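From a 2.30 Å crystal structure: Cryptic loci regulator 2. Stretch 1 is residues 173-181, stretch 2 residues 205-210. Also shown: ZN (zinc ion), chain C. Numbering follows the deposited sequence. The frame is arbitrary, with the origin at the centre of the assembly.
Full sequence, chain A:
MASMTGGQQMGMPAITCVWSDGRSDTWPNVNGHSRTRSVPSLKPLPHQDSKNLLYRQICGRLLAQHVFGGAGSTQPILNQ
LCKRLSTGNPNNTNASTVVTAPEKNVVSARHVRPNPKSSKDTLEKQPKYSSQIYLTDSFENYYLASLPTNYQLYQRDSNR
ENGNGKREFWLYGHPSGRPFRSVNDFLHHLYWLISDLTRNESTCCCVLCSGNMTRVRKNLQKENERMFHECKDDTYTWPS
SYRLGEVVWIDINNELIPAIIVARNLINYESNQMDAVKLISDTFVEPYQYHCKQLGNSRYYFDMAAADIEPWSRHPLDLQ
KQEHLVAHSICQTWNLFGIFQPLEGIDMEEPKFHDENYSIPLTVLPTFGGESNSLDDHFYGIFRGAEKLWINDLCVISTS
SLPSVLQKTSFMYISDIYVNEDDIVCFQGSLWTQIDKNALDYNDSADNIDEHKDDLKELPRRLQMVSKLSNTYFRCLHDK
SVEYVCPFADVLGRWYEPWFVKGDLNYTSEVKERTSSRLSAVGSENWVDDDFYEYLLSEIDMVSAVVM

Stretch 1, residues 173-181: GHPSGRPFR
Stretch 2 (205-210) CCVLCS

Stretch 1 (173-181) has no regular secondary structure. G173 adopts phi/psi 136/-24, angles at which a CB would be jammed against the preceding carbonyl oxygen. A type I turn then runs from H174 (-63/139) through P175 (-54/-27) and S176 (-66/-12) to G177 (84/1), closed by G177 N to H174 O at 2.9 Å; R178, P179 and F180 follow extended (-104/151, -85/155, -85/112). In stretch 2, C206 (-70/163) caps the N-terminus of helix 207-210: its SG accepts from C209 N at 3.3 Å, and S210 N reaches C206 O at 3.0 Å. The closest CA atoms across the interface, those of S176 and L208, lie 7.1 Å apart, and 316 Å² is buried in total.

C206 SG and C209 SG each bind zinc at 2.4 Å, with two further ligand atoms from elsewhere in the structure. The buried H174 (chi1 t, chi2 -90°) is the polar link to this site: its NE2 donates to C209 SG at 3.2 Å and 161°, with C209 (chi1 m) at the ring edge. The other ring nitrogen, H174 ND1, accepts from S176 N at 3.2 Å and hydrogen-bonds S176 OG (chi1 p) at 3.0 Å, so the turn itself orients the imidazole.

L208 (m, t) provides the largest apolar contribution, its branched chain spanning two rings. Its CB sits over one face of the H174 ring, 3.7 Å from the centroid, while its CD1 lies over a face of F180, 3.6 Å from that centroid. L208 CD1 also packs 3.4 Å from R178 O, and L208 CD2 lies 3.8 Å from R178 CB; the extended R178 side chain (m, t, t) then leads away. F180 (chi1 m, chi2 -81°) is buried, presenting its edge to C206, with CE1 3.7 Å from C206 SG.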

# COMPACT_ATOMS: atom_id res chain seq x y z
N GLY A 173 -26.86 20.88 -3.22
CA GLY A 173 -27.15 19.78 -4.11
C GLY A 173 -27.22 18.44 -3.40
O GLY A 173 -27.88 17.52 -3.88
N HIS A 174 -26.56 18.34 -2.26
CA HIS A 174 -26.52 17.07 -1.54
C HIS A 174 -27.93 16.67 -1.11
O HIS A 174 -28.71 17.53 -0.68
CB HIS A 174 -25.61 17.18 -0.32
CG HIS A 174 -25.29 15.86 0.32
ND1 HIS A 174 -26.07 15.31 1.32
CD2 HIS A 174 -24.28 14.99 0.10
CE1 HIS A 174 -25.55 14.16 1.69
NE2 HIS A 174 -24.47 13.94 0.97
N PRO A 175 -28.30 15.39 -1.22
CA PRO A 175 -29.68 14.99 -0.90
C PRO A 175 -30.16 15.42 0.48
O PRO A 175 -31.37 15.60 0.68
CB PRO A 175 -29.64 13.46 -1.03
CG PRO A 175 -28.53 13.20 -1.98
CD PRO A 175 -27.51 14.26 -1.73
N SER A 176 -29.26 15.57 1.45
CA SER A 176 -29.67 15.97 2.79
C SER A 176 -30.24 17.38 2.84
O SER A 176 -30.83 17.76 3.85
CB SER A 176 -28.48 15.86 3.76
OG SER A 176 -27.50 16.85 3.47
N GLY A 177 -30.07 18.16 1.77
CA GLY A 177 -30.50 19.54 1.77
C GLY A 177 -29.51 20.51 2.36
O GLY A 177 -29.80 21.71 2.41
N ARG A 178 -28.34 20.03 2.81
CA ARG A 178 -27.36 20.90 3.45
C ARG A 178 -26.21 21.21 2.49
O ARG A 178 -25.89 20.41 1.61
CB ARG A 178 -26.81 20.24 4.71
CG ARG A 178 -27.84 20.09 5.81
CD ARG A 178 -27.28 19.41 7.04
NE ARG A 178 -28.33 19.12 8.01
CZ ARG A 178 -28.12 18.85 9.29
NH1 ARG A 178 -26.88 18.84 9.78
NH2 ARG A 178 -29.14 18.59 10.09
N PRO A 179 -25.59 22.37 2.64
CA PRO A 179 -24.47 22.73 1.77
C PRO A 179 -23.15 22.17 2.26
O PRO A 179 -22.96 21.90 3.45
CB PRO A 179 -24.46 24.26 1.84
CG PRO A 179 -24.96 24.56 3.21
CD PRO A 179 -25.96 23.48 3.54
N PHE A 180 -22.23 22.00 1.32
CA PHE A 180 -20.81 21.84 1.63
C PHE A 180 -20.23 23.25 1.76
O PHE A 180 -20.15 23.98 0.77
CB PHE A 180 -20.08 21.05 0.56
CG PHE A 180 -20.42 19.58 0.53
CD1 PHE A 180 -19.83 18.70 1.42
CD2 PHE A 180 -21.32 19.09 -0.40
CE1 PHE A 180 -20.13 17.35 1.38
CE2 PHE A 180 -21.63 17.74 -0.44
CZ PHE A 180 -21.04 16.87 0.45
N ARG A 181 -19.83 23.62 2.98
CA ARG A 181 -19.42 24.99 3.25
C ARG A 181 -17.97 25.27 2.89
O ARG A 181 -17.52 26.41 3.01
CB ARG A 181 -19.67 25.32 4.72
CG ARG A 181 -21.09 25.00 5.17
CD ARG A 181 -21.44 25.69 6.47
NE ARG A 181 -22.78 25.33 6.92
CZ ARG A 181 -23.47 25.99 7.84
NH1 ARG A 181 -22.95 27.07 8.41
NH2 ARG A 181 -24.68 25.58 8.18
N CYS A 205 -16.99 9.25 3.07
CA CYS A 205 -16.39 9.83 4.27
C CYS A 205 -16.80 11.28 4.50
O CYS A 205 -16.38 11.87 5.50
CB CYS A 205 -14.86 9.75 4.19
SG CYS A 205 -14.20 8.11 3.86
N CYS A 206 -17.59 11.87 3.60
CA CYS A 206 -17.88 13.29 3.69
C CYS A 206 -18.76 13.59 4.90
O CYS A 206 -19.41 12.71 5.47
CB CYS A 206 -18.55 13.79 2.41
SG CYS A 206 -20.36 13.80 2.46
N VAL A 207 -18.78 14.87 5.28
CA VAL A 207 -19.44 15.26 6.53
C VAL A 207 -20.94 15.06 6.44
O VAL A 207 -21.59 14.76 7.45
CB VAL A 207 -19.10 16.73 6.88
CG1 VAL A 207 -19.51 17.03 8.32
CG2 VAL A 207 -17.61 17.01 6.68
N LEU A 208 -21.53 15.22 5.25
CA LEU A 208 -22.98 15.19 5.13
C LEU A 208 -23.52 13.77 5.07
O LEU A 208 -24.69 13.54 5.42
CB LEU A 208 -23.42 15.99 3.90
CG LEU A 208 -23.06 17.48 3.91
CD1 LEU A 208 -23.57 18.16 2.65
CD2 LEU A 208 -23.60 18.18 5.15
N CYS A 209 -22.72 12.81 4.62
CA CYS A 209 -23.13 11.41 4.65
C CYS A 209 -22.74 10.71 5.94
O CYS A 209 -23.41 9.75 6.35
CB CYS A 209 -22.51 10.65 3.47
SG CYS A 209 -22.84 11.38 1.85
N SER A 210 -21.67 11.16 6.60
CA SER A 210 -21.11 10.47 7.75
C SER A 210 -21.31 11.20 9.07
O SER A 210 -21.22 10.56 10.12
CB SER A 210 -19.61 10.23 7.55
OG SER A 210 -19.38 9.35 6.46
ZN ZN C . -20.79 12.05 0.91